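Local coordinates for protein alkane monooxygenase (PDB 3B9O) that belongs to the luciferase-like monooxygenases, a family built on a TIM-barrel fold, and holds flavin mononucleotide in its pocket, at residues Arg234-His240 with Arg264-Arg270; Lys287-Met293 with Ser352-Pro356; Ile62-Tyr66 with Leu309-Gly315; Ala19-His25 with Ser298-Ser304. The contacts are given in a common frame with arbitrary orientation. Residues are numbered along the deposited sequence.

Contact 1: Arg234-His240 with Arg264-Arg270; sequences REFAAKH and RAKKYGR
The carboxylate of E235 (chi1 t, chi2 p) gathers three donors. E235 OE2 forms a salt bridge with R264 NH1 (2.8 Å); E235 OE1 forms another with K267 NZ (2.8 Å) and accepts a very short hydrogen bond from Y268 OH (2.5 Å). E235, R264 and K267 thus make a salt-bridge network. R234 NH1 lies only 3.3 Å from R264 NH2, like charges that both pair with D260. R270 NE (3.1 Å) and NH2 (2.9 Å) both donate to A238 O at the helix C-terminus, and NH2 also bonds A241 O. Segment 234-240 is helical throughout, whereas 264-270 leaves its helix and turns at G269 (phi/psi 79/18). Packing centres on A238, whose CA is 4.4 Å from that of A265 and whose CB is 3.4 Å from R264 CB. K239 CB sits over the Y268 ring, 3.8 Å from its centroid, a CH-pi contact. Two consecutive helices of the barrel's outer layer, 231-240 and 251-265, meet here, strand 243-246 between them in sequence; F236 faces helix 154-174.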
# COMPACT_ATOMS: atom_id res chain seq x y z
N ARG A 234 -0.18 11.32 9.58
CA ARG A 234 -1.30 12.01 8.92
C ARG A 234 -0.83 13.31 8.36
O ARG A 234 -1.26 13.71 7.28
CB ARG A 234 -2.49 12.25 9.87
CG ARG A 234 -3.39 11.04 10.05
CD ARG A 234 -4.60 11.36 10.99
NE ARG A 234 -4.21 10.90 12.30
CZ ARG A 234 -4.24 11.57 13.43
NH1 ARG A 234 -4.73 12.80 13.54
NH2 ARG A 234 -3.81 10.93 14.49
N GLU A 235 0.07 13.98 9.08
CA GLU A 235 0.64 15.23 8.58
C GLU A 235 1.47 15.00 7.31
O GLU A 235 1.45 15.81 6.36
CB GLU A 235 1.51 15.88 9.65
CG GLU A 235 1.99 17.27 9.27
CD GLU A 235 0.88 18.31 9.26
OE1 GLU A 235 1.06 19.34 8.61
OE2 GLU A 235 -0.18 18.10 9.90
N PHE A 236 2.22 13.90 7.32
CA PHE A 236 3.05 13.49 6.18
C PHE A 236 2.22 13.18 4.95
O PHE A 236 2.55 13.61 3.86
CB PHE A 236 3.89 12.26 6.54
CG PHE A 236 4.88 11.87 5.46
CD1 PHE A 236 6.12 12.47 5.40
CD2 PHE A 236 4.57 10.90 4.52
CE1 PHE A 236 7.04 12.12 4.42
CE2 PHE A 236 5.51 10.54 3.52
CZ PHE A 236 6.74 11.16 3.49
N ALA A 237 1.17 12.37 5.13
CA ALA A 237 0.12 12.16 4.14
C ALA A 237 -0.43 13.45 3.54
O ALA A 237 -0.51 13.59 2.32
CB ALA A 237 -1.04 11.32 4.78
N ALA A 238 -0.80 14.42 4.40
CA ALA A 238 -1.37 15.70 3.97
C ALA A 238 -0.42 16.46 3.06
O ALA A 238 -0.83 17.06 2.04
CB ALA A 238 -1.75 16.57 5.20
N LYS A 239 0.86 16.40 3.40
CA LYS A 239 1.89 17.08 2.66
C LYS A 239 2.19 16.39 1.29
O LYS A 239 2.38 17.07 0.32
CB LYS A 239 3.18 17.13 3.50
CG LYS A 239 4.29 17.99 2.88
CD LYS A 239 5.50 18.07 3.79
CE LYS A 239 6.46 19.09 3.20
NZ LYS A 239 7.76 19.07 3.92
N HIS A 240 2.28 15.06 1.26
CA HIS A 240 2.84 14.36 0.09
C HIS A 240 1.89 13.43 -0.65
O HIS A 240 2.02 13.27 -1.86
CB HIS A 240 3.98 13.45 0.54
CG HIS A 240 5.15 14.18 1.11
ND1 HIS A 240 6.11 14.79 0.32
CD2 HIS A 240 5.55 14.35 2.39
CE1 HIS A 240 7.05 15.32 1.10
NE2 HIS A 240 6.72 15.08 2.36
N ARG A 264 -5.43 19.18 7.18
CA ARG A 264 -3.98 19.32 7.27
C ARG A 264 -3.33 19.70 5.94
O ARG A 264 -2.27 20.35 5.94
CB ARG A 264 -3.35 18.06 7.82
CG ARG A 264 -3.73 17.73 9.27
CD ARG A 264 -2.98 16.51 9.66
NE ARG A 264 -3.37 16.02 10.97
CZ ARG A 264 -2.67 16.21 12.08
NH1 ARG A 264 -1.53 16.91 12.07
NH2 ARG A 264 -3.14 15.71 13.22
N ALA A 265 -3.96 19.31 4.82
CA ALA A 265 -3.41 19.56 3.49
C ALA A 265 -3.41 21.04 3.10
O ALA A 265 -2.56 21.46 2.31
CB ALA A 265 -4.12 18.72 2.43
N LYS A 266 -4.33 21.84 3.65
CA LYS A 266 -4.51 23.26 3.24
C LYS A 266 -3.24 24.10 3.43
O LYS A 266 -2.88 24.84 2.55
CB LYS A 266 -5.68 23.94 3.95
CG LYS A 266 -7.05 23.27 3.73
CD LYS A 266 -8.12 23.78 4.74
CE LYS A 266 -7.60 23.75 6.22
NZ LYS A 266 -8.71 23.60 7.22
N LYS A 267 -2.56 23.94 4.57
CA LYS A 267 -1.34 24.75 4.85
C LYS A 267 -0.21 24.50 3.84
O LYS A 267 0.73 25.28 3.74
CB LYS A 267 -0.83 24.50 6.28
CG LYS A 267 -0.14 23.14 6.42
CD LYS A 267 0.47 22.87 7.79
CE LYS A 267 -0.56 22.49 8.82
NZ LYS A 267 -1.12 21.11 8.54
N TYR A 268 -0.26 23.36 3.13
CA TYR A 268 0.72 23.06 2.09
C TYR A 268 0.25 23.54 0.72
O TYR A 268 0.94 23.34 -0.28
CB TYR A 268 1.08 21.56 2.08
CG TYR A 268 1.58 21.06 3.41
CD1 TYR A 268 0.79 20.25 4.20
CD2 TYR A 268 2.84 21.42 3.89
CE1 TYR A 268 1.25 19.80 5.42
CE2 TYR A 268 3.31 20.96 5.12
CZ TYR A 268 2.51 20.18 5.87
OH TYR A 268 2.97 19.72 7.10
N GLY A 269 -0.90 24.18 0.68
CA GLY A 269 -1.42 24.75 -0.56
C GLY A 269 -2.06 23.72 -1.48
O GLY A 269 -2.26 23.98 -2.68
N ARG A 270 -2.41 22.57 -0.91
CA ARG A 270 -2.94 21.45 -1.69
C ARG A 270 -4.45 21.48 -1.73
O ARG A 270 -5.10 21.71 -0.69
CB ARG A 270 -2.53 20.12 -1.04
CG ARG A 270 -1.09 19.73 -1.22
CD ARG A 270 -1.04 18.42 -2.03
NE ARG A 270 -0.96 17.37 -1.07
CZ ARG A 270 -1.13 16.07 -1.27
NH1 ARG A 270 -1.42 15.51 -2.45
NH2 ARG A 270 -0.95 15.31 -0.21

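Contact 2: Lys287-Met293 with Ser352-Pro356; sequences KTHDEAM and SVGTP
This is a helix-on-strand packing contact where strand 350-354 branches off strand 276-285, without direct hydrogen bonds between the segments: the first turn of helix 289-302 rests against the C-terminal end of strand 350-354. Axes of 289-293 and 352-354 approach to 7.0 Å, with their N-to-C directions 129° apart. The register sets H289 CA 4.9 Å from G354 CA and K287 CA 5.5 Å from T355 CA. A292 points toward the strand, its CB 3.9 Å from V353 CG1 and 3.5 Å from G354 N; M293 SD, on an all-m side chain, reaches the same V353 CG1 at 3.9 Å. Strand 350-354 is an extra parallel strand of the TIM-barrel sheet, beside the later part of strand 276-285, with backbone hydrogen bonds involving S352 and G354. G354 adopts phi/psi 150/-151, where a CB would jam against the preceding carbonyl O. Each segment carries a helix N-cap. T288, chi1 p, accepts from E291 N at OG1 (3.3 Å), while T355 OG1, also chi1 p, takes a weak bond from K358 N. Beside these caps, T355 CG2 lies 3.7 Å from each of K287 O, T288 C and H289 N. K287 N donates to E291 OE2 at 3.1 Å.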
# COMPACT_ATOMS: atom_id res chain seq x y z
N LYS A 287 -23.74 -16.52 -2.53
CA LYS A 287 -25.01 -16.28 -3.22
C LYS A 287 -26.15 -16.12 -2.23
O LYS A 287 -27.15 -15.44 -2.52
CB LYS A 287 -25.27 -17.43 -4.19
CG LYS A 287 -24.14 -17.47 -5.23
CD LYS A 287 -24.10 -18.76 -6.03
CE LYS A 287 -24.32 -18.44 -7.49
NZ LYS A 287 -25.68 -17.84 -7.64
N THR A 288 -25.98 -16.71 -1.06
CA THR A 288 -26.98 -16.64 -0.01
C THR A 288 -26.25 -16.33 1.27
O THR A 288 -25.04 -16.53 1.36
CB THR A 288 -27.76 -17.98 0.14
OG1 THR A 288 -26.86 -19.00 0.59
CG2 THR A 288 -28.39 -18.38 -1.18
N HIS A 289 -26.97 -15.85 2.27
CA HIS A 289 -26.34 -15.59 3.54
C HIS A 289 -25.67 -16.85 4.11
O HIS A 289 -24.54 -16.77 4.61
CB HIS A 289 -27.35 -15.02 4.55
CG HIS A 289 -26.71 -14.50 5.81
ND1 HIS A 289 -25.98 -13.34 5.84
CD2 HIS A 289 -26.73 -14.98 7.07
CE1 HIS A 289 -25.55 -13.13 7.08
NE2 HIS A 289 -25.99 -14.11 7.84
N ASP A 290 -26.35 -18.00 4.05
CA ASP A 290 -25.81 -19.27 4.61
C ASP A 290 -24.45 -19.63 3.98
O ASP A 290 -23.56 -20.11 4.66
CB ASP A 290 -26.80 -20.45 4.41
CG ASP A 290 -27.89 -20.57 5.54
OD1 ASP A 290 -27.73 -20.00 6.68
OD2 ASP A 290 -28.94 -21.24 5.29
N GLU A 291 -24.34 -19.46 2.65
CA GLU A 291 -23.07 -19.66 1.94
C GLU A 291 -21.94 -18.81 2.51
O GLU A 291 -20.85 -19.33 2.79
CB GLU A 291 -23.21 -19.35 0.46
CG GLU A 291 -23.91 -20.42 -0.34
CD GLU A 291 -23.67 -20.27 -1.83
OE1 GLU A 291 -24.40 -20.96 -2.59
OE2 GLU A 291 -22.78 -19.44 -2.25
N ALA A 292 -22.20 -17.51 2.68
CA ALA A 292 -21.26 -16.59 3.29
C ALA A 292 -20.87 -17.06 4.68
O ALA A 292 -19.70 -17.12 5.00
CB ALA A 292 -21.84 -15.17 3.36
N MET A 293 -21.86 -17.44 5.51
CA MET A 293 -21.61 -17.79 6.90
C MET A 293 -20.79 -19.09 6.95
O MET A 293 -19.94 -19.27 7.81
CB MET A 293 -22.90 -17.92 7.72
CG MET A 293 -23.64 -16.58 7.99
SD MET A 293 -22.56 -15.32 8.74
CE MET A 293 -22.47 -15.95 10.42
N SER A 352 -17.04 -7.35 5.91
CA SER A 352 -18.37 -7.47 5.31
C SER A 352 -18.70 -8.94 4.93
O SER A 352 -18.01 -9.57 4.12
CB SER A 352 -18.51 -6.50 4.12
OG SER A 352 -19.85 -6.49 3.65
N VAL A 353 -19.77 -9.49 5.50
CA VAL A 353 -20.11 -10.89 5.28
C VAL A 353 -21.54 -10.99 4.77
O VAL A 353 -22.45 -10.43 5.38
CB VAL A 353 -20.02 -11.68 6.59
CG1 VAL A 353 -20.33 -13.20 6.33
CG2 VAL A 353 -18.68 -11.47 7.25
N GLY A 354 -21.77 -11.68 3.65
CA GLY A 354 -23.14 -11.89 3.20
C GLY A 354 -23.23 -12.01 1.70
O GLY A 354 -22.30 -12.46 1.06
N THR A 355 -24.36 -11.61 1.15
CA THR A 355 -24.60 -11.68 -0.30
C THR A 355 -23.94 -10.49 -0.97
O THR A 355 -23.61 -9.51 -0.29
CB THR A 355 -26.09 -11.65 -0.61
OG1 THR A 355 -26.61 -10.39 -0.16
CG2 THR A 355 -26.82 -12.82 0.12
N PRO A 356 -23.79 -10.53 -2.32
CA PRO A 356 -23.21 -9.38 -3.02
C PRO A 356 -23.98 -8.08 -2.85
O PRO A 356 -23.36 -7.02 -2.85
CB PRO A 356 -23.24 -9.78 -4.49
CG PRO A 356 -23.36 -11.29 -4.49
CD PRO A 356 -24.08 -11.65 -3.23

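Contact 3: Ile62-Tyr66 with Leu309-Gly315; sequences IYDVY and LAHYGGG
In this TIM-barrel protein the loop after strand 53-57 lies along helix 305-316, with Y63 CA 4.8 Å from G314 CA and Y66 CA 4.9 Å from G313 CA. The loop has no regular secondary structure; Y63 (phi/psi -81/83) is the centre of an inverse gamma turn, and its side chain is about 6 Å from the bound FMN, so the contact borders the flavin pocket. Along the helix, L309 comes first: its CB stands 3.6 Å from the centroid of the Y66 (chi1 t) ring and 8° off the normal, a CH-pi contact, and its CD2 is 3.5 Å from Y66 OH, which hydrogen-bonds E306. A310 CA packs on Y66 CB at 3.8 Å, while A310 O lies 3.5 Å from Y63 CD1, near the plane of that ring. H311 meets the ring of Y63 (chi1 m) obliquely, centroids 5.2 Å apart and planes at 79°; Y63 OH bonds Q79. At G313 and G314 the loop is so close that a CB would clash, lying 2.9 Å from Y66 N and 2.2 Å from Y63 CD1 respectively; G313 O is 3.5 Å from V65 CG1, and G314 CA 3.6 Å from Y63 CD1. G315 only grazes Y63, with G315 N 4.0 Å from Y63 CE1. A single water bridges the backbones, accepting from Y66 N at 2.8 Å and donating to A310 O at 2.8 Å.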
# COMPACT_ATOMS: atom_id res chain seq x y z
N ILE A 62 11.50 -7.97 11.53
CA ILE A 62 11.00 -9.26 11.95
C ILE A 62 10.15 -9.00 13.17
O ILE A 62 10.45 -8.12 13.97
CB ILE A 62 12.17 -10.26 12.26
CG1 ILE A 62 12.97 -10.54 10.96
CG2 ILE A 62 11.64 -11.57 12.90
CD1 ILE A 62 14.38 -11.24 11.14
N TYR A 63 9.06 -9.74 13.25
CA TYR A 63 8.09 -9.68 14.32
C TYR A 63 8.60 -10.48 15.53
O TYR A 63 8.26 -11.63 15.70
CB TYR A 63 6.77 -10.24 13.82
CG TYR A 63 6.07 -9.26 12.91
CD1 TYR A 63 5.06 -8.43 13.40
CD2 TYR A 63 6.43 -9.14 11.57
CE1 TYR A 63 4.43 -7.50 12.58
CE2 TYR A 63 5.80 -8.22 10.73
CZ TYR A 63 4.82 -7.40 11.25
OH TYR A 63 4.19 -6.51 10.44
N ASP A 64 9.43 -9.83 16.33
CA ASP A 64 10.15 -10.51 17.43
C ASP A 64 9.82 -9.83 18.75
O ASP A 64 10.63 -9.84 19.67
CB ASP A 64 11.67 -10.52 17.18
CG ASP A 64 12.25 -9.12 17.05
OD1 ASP A 64 11.52 -8.13 17.29
OD2 ASP A 64 13.45 -9.00 16.69
N VAL A 65 8.65 -9.21 18.83
CA VAL A 65 8.29 -8.45 20.04
C VAL A 65 7.55 -9.38 20.99
O VAL A 65 7.92 -9.51 22.17
CB VAL A 65 7.50 -7.15 19.73
CG1 VAL A 65 6.88 -6.57 21.02
CG2 VAL A 65 8.41 -6.11 19.05
N TYR A 66 6.51 -10.04 20.47
CA TYR A 66 5.73 -10.97 21.28
C TYR A 66 6.61 -12.15 21.76
O TYR A 66 7.32 -12.79 20.97
CB TYR A 66 4.50 -11.42 20.51
CG TYR A 66 3.68 -12.50 21.18
CD1 TYR A 66 2.95 -12.25 22.34
CD2 TYR A 66 3.63 -13.79 20.64
CE1 TYR A 66 2.19 -13.25 22.95
CE2 TYR A 66 2.88 -14.79 21.23
CZ TYR A 66 2.17 -14.51 22.39
OH TYR A 66 1.41 -15.51 22.96
N LEU A 309 -1.10 -12.56 17.84
CA LEU A 309 -0.33 -11.92 18.92
C LEU A 309 1.05 -11.46 18.45
O LEU A 309 1.51 -10.37 18.83
CB LEU A 309 -0.20 -12.86 20.13
CG LEU A 309 -1.12 -12.90 21.36
CD1 LEU A 309 -2.24 -11.90 21.41
CD2 LEU A 309 -1.59 -14.33 21.61
N ALA A 310 1.71 -12.28 17.64
CA ALA A 310 3.03 -11.91 17.09
C ALA A 310 2.92 -10.65 16.24
O ALA A 310 3.75 -9.73 16.37
CB ALA A 310 3.64 -13.10 16.28
N HIS A 311 1.88 -10.59 15.41
CA HIS A 311 1.67 -9.44 14.50
C HIS A 311 1.42 -8.17 15.29
O HIS A 311 2.01 -7.13 15.01
CB HIS A 311 0.49 -9.72 13.57
CG HIS A 311 0.39 -8.77 12.42
ND1 HIS A 311 -0.28 -9.08 11.26
CD2 HIS A 311 0.92 -7.54 12.23
CE1 HIS A 311 -0.19 -8.07 10.42
NE2 HIS A 311 0.55 -7.13 10.97
N TYR A 312 0.53 -8.28 16.27
CA TYR A 312 0.19 -7.20 17.18
C TYR A 312 1.43 -6.67 17.88
O TYR A 312 1.60 -5.47 17.99
CB TYR A 312 -0.85 -7.68 18.19
CG TYR A 312 -1.32 -6.64 19.18
CD1 TYR A 312 -2.45 -5.85 18.92
CD2 TYR A 312 -0.63 -6.43 20.39
CE1 TYR A 312 -2.89 -4.89 19.85
CE2 TYR A 312 -1.04 -5.48 21.31
CZ TYR A 312 -2.17 -4.72 21.04
OH TYR A 312 -2.55 -3.79 21.99
N GLY A 313 2.29 -7.57 18.37
CA GLY A 313 3.53 -7.17 19.02
C GLY A 313 4.43 -6.30 18.16
O GLY A 313 4.81 -5.21 18.57
N GLY A 314 4.79 -6.79 16.97
CA GLY A 314 5.57 -6.00 16.02
C GLY A 314 4.89 -4.69 15.67
O GLY A 314 5.52 -3.65 15.65
N GLY A 315 3.60 -4.75 15.36
CA GLY A 315 2.83 -3.54 14.94
C GLY A 315 2.66 -2.46 16.01
O GLY A 315 2.71 -1.27 15.69
O HOH W 1 6.16 -10.07 17.73

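Contact 4: Ala19-His25 with Ser298-Ser304; sequences AHGLWRH and SFQKYWS
L22 fills the apolar centre: CD2 is 3.8 Å from F299 CD2, CG 3.9 Å from Y302 CB, and CD1 3.9 Å from W303 CE3, while A19 CB meets W303 CZ3 at 3.7 Å. H25 (chi1 t), F299 and Y302 (both chi1 m) form an aromatic cluster of offset edge-to-face pairs. The F299 edge addresses the H25 face (centroids 5.4 Å, planes 68°), and the H25 edge the Y302 face (5.1 Å, 64°). Segment 19-25 begins with a type II turn, A19 to L22, then a 3-10 segment, 22-24; G21 CA (phi/psi 99/-22) is 4.5 Å from S304 CA, where a CB would clash. At the polar edge S304 N donates to H20 O (2.9 Å) and R24 NH2 weakly to Y302 O (2.7 Å); within the loop R24 NE bonds G21 O (2.9 Å). S304 OG bonds E76. The chemistry implies an apolar and aromatic joint between the loop after strand 6-12 and the end of helix 289-302, with one well-aligned backbone bond consistent with a defined register.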
# COMPACT_ATOMS: atom_id res chain seq x y z
N ALA A 19 -4.26 -12.53 7.74
CA ALA A 19 -5.09 -13.61 8.33
C ALA A 19 -4.25 -14.78 8.88
O ALA A 19 -4.18 -15.86 8.31
CB ALA A 19 -6.16 -14.09 7.34
N HIS A 20 -3.64 -14.57 10.03
CA HIS A 20 -2.69 -15.59 10.54
C HIS A 20 -3.31 -16.92 10.88
O HIS A 20 -4.44 -16.98 11.35
CB HIS A 20 -1.80 -14.96 11.59
CG HIS A 20 -0.99 -13.84 11.01
ND1 HIS A 20 -1.13 -12.52 11.38
CD2 HIS A 20 -0.09 -13.86 10.00
CE1 HIS A 20 -0.32 -11.78 10.66
NE2 HIS A 20 0.32 -12.56 9.81
N GLY A 21 -2.62 -17.99 10.48
CA GLY A 21 -3.12 -19.33 10.64
C GLY A 21 -3.77 -19.90 9.39
O GLY A 21 -3.90 -21.12 9.26
N LEU A 22 -4.21 -19.03 8.49
CA LEU A 22 -4.97 -19.45 7.33
C LEU A 22 -4.20 -20.23 6.26
O LEU A 22 -4.83 -20.88 5.45
CB LEU A 22 -5.79 -18.31 6.70
CG LEU A 22 -7.07 -18.54 7.49
CD1 LEU A 22 -7.17 -17.69 8.75
CD2 LEU A 22 -8.30 -18.73 6.71
N TRP A 23 -2.88 -20.15 6.29
CA TRP A 23 -2.03 -20.89 5.33
C TRP A 23 -2.39 -22.38 5.32
O TRP A 23 -2.27 -23.06 4.29
CB TRP A 23 -0.54 -20.69 5.65
CG TRP A 23 -0.06 -21.27 6.95
CD1 TRP A 23 0.03 -20.61 8.16
CD2 TRP A 23 0.45 -22.60 7.18
NE1 TRP A 23 0.56 -21.44 9.11
CE2 TRP A 23 0.83 -22.67 8.55
CE3 TRP A 23 0.62 -23.75 6.37
CZ2 TRP A 23 1.36 -23.84 9.13
CZ3 TRP A 23 1.17 -24.91 6.95
CH2 TRP A 23 1.50 -24.94 8.31
N ARG A 24 -2.88 -22.86 6.47
CA ARG A 24 -3.38 -24.25 6.63
C ARG A 24 -4.66 -24.62 5.89
O ARG A 24 -4.94 -25.80 5.65
CB ARG A 24 -3.55 -24.55 8.11
CG ARG A 24 -2.27 -24.42 8.92
CD ARG A 24 -2.56 -24.54 10.43
NE ARG A 24 -3.31 -23.40 10.99
CZ ARG A 24 -3.96 -23.43 12.15
NH1 ARG A 24 -3.99 -24.55 12.87
NH2 ARG A 24 -4.58 -22.35 12.61
N HIS A 25 -5.48 -23.63 5.57
CA HIS A 25 -6.75 -23.89 4.90
C HIS A 25 -6.54 -24.67 3.58
O HIS A 25 -5.67 -24.33 2.78
CB HIS A 25 -7.50 -22.58 4.68
CG HIS A 25 -8.90 -22.77 4.21
ND1 HIS A 25 -9.99 -22.68 5.06
CD2 HIS A 25 -9.40 -23.09 2.99
CE1 HIS A 25 -11.10 -22.90 4.37
NE2 HIS A 25 -10.76 -23.14 3.11
N SER A 298 -15.62 -21.61 8.44
CA SER A 298 -14.43 -22.34 7.99
C SER A 298 -13.12 -21.61 8.28
O SER A 298 -12.16 -22.23 8.77
CB SER A 298 -14.53 -22.64 6.49
OG SER A 298 -13.49 -23.52 6.09
N PHE A 299 -13.09 -20.30 8.01
CA PHE A 299 -11.89 -19.49 8.24
C PHE A 299 -11.63 -19.31 9.71
O PHE A 299 -10.49 -19.26 10.14
CB PHE A 299 -11.99 -18.10 7.59
CG PHE A 299 -12.20 -18.12 6.09
CD1 PHE A 299 -12.80 -17.03 5.47
CD2 PHE A 299 -11.81 -19.20 5.31
CE1 PHE A 299 -12.99 -17.02 4.09
CE2 PHE A 299 -12.01 -19.20 3.93
CZ PHE A 299 -12.59 -18.11 3.32
N GLN A 300 -12.70 -19.22 10.49
CA GLN A 300 -12.59 -19.03 11.93
C GLN A 300 -11.84 -20.18 12.57
O GLN A 300 -11.00 -19.94 13.44
CB GLN A 300 -13.96 -18.79 12.57
CG GLN A 300 -13.94 -18.58 14.08
CD GLN A 300 -13.04 -17.44 14.52
OE1 GLN A 300 -13.24 -16.28 14.14
NE2 GLN A 300 -12.03 -17.75 15.35
N LYS A 301 -12.13 -21.41 12.14
CA LYS A 301 -11.43 -22.64 12.58
C LYS A 301 -9.89 -22.55 12.48
O LYS A 301 -9.15 -23.05 13.35
CB LYS A 301 -11.97 -23.82 11.76
CG LYS A 301 -11.18 -25.11 11.85
CD LYS A 301 -11.75 -26.18 10.88
CE LYS A 301 -10.92 -27.47 10.90
NZ LYS A 301 -11.67 -28.56 10.17
N TYR A 302 -9.41 -21.90 11.42
CA TYR A 302 -7.96 -21.73 11.14
C TYR A 302 -7.31 -20.47 11.70
O TYR A 302 -6.09 -20.35 11.63
CB TYR A 302 -7.68 -21.80 9.63
CG TYR A 302 -8.02 -23.14 9.05
CD1 TYR A 302 -9.28 -23.38 8.53
CD2 TYR A 302 -7.09 -24.19 9.08
CE1 TYR A 302 -9.61 -24.63 8.02
CE2 TYR A 302 -7.43 -25.47 8.58
CZ TYR A 302 -8.68 -25.66 8.04
OH TYR A 302 -9.03 -26.87 7.52
N TRP A 303 -8.10 -19.54 12.26
CA TRP A 303 -7.57 -18.27 12.78
C TRP A 303 -6.67 -18.58 13.94
O TRP A 303 -7.12 -19.23 14.91
CB TRP A 303 -8.72 -17.39 13.24
CG TRP A 303 -8.44 -15.92 13.50
CD1 TRP A 303 -8.33 -15.29 14.73
CD2 TRP A 303 -8.34 -14.89 12.52
NE1 TRP A 303 -8.14 -13.95 14.55
CE2 TRP A 303 -8.15 -13.67 13.21
CE3 TRP A 303 -8.37 -14.87 11.11
CZ2 TRP A 303 -8.01 -12.44 12.54
CZ3 TRP A 303 -8.22 -13.65 10.44
CH2 TRP A 303 -8.05 -12.45 11.16
N SER A 304 -5.40 -18.15 13.84
CA SER A 304 -4.40 -18.49 14.83
C SER A 304 -4.14 -17.33 15.75
O SER A 304 -3.46 -16.38 15.38
CB SER A 304 -3.07 -18.93 14.21
OG SER A 304 -2.15 -19.27 15.25

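From the N terminus, the loop after strand 6-12 opens contact 4 and the loop after strand 53-57 opens contact 3. Contact 1 then opens and closes within both, joining two consecutive helices of the layer around the barrel. Contact 2 opens at the start of helix 289-302; the end of that helix closes contact 4, helix 305-316 closes contact 3, and strand 350-354 finally closes contact 2. Contacts 2, 3 and 4 therefore cross pairwise. Contacts 2 and 4 share helix 289-302, their centres about 19 Å apart, while contacts 3 and 4 touch through H311 and H20. Contact 1 stands apart, its centre about 31 to 40 Å from the centres of the others.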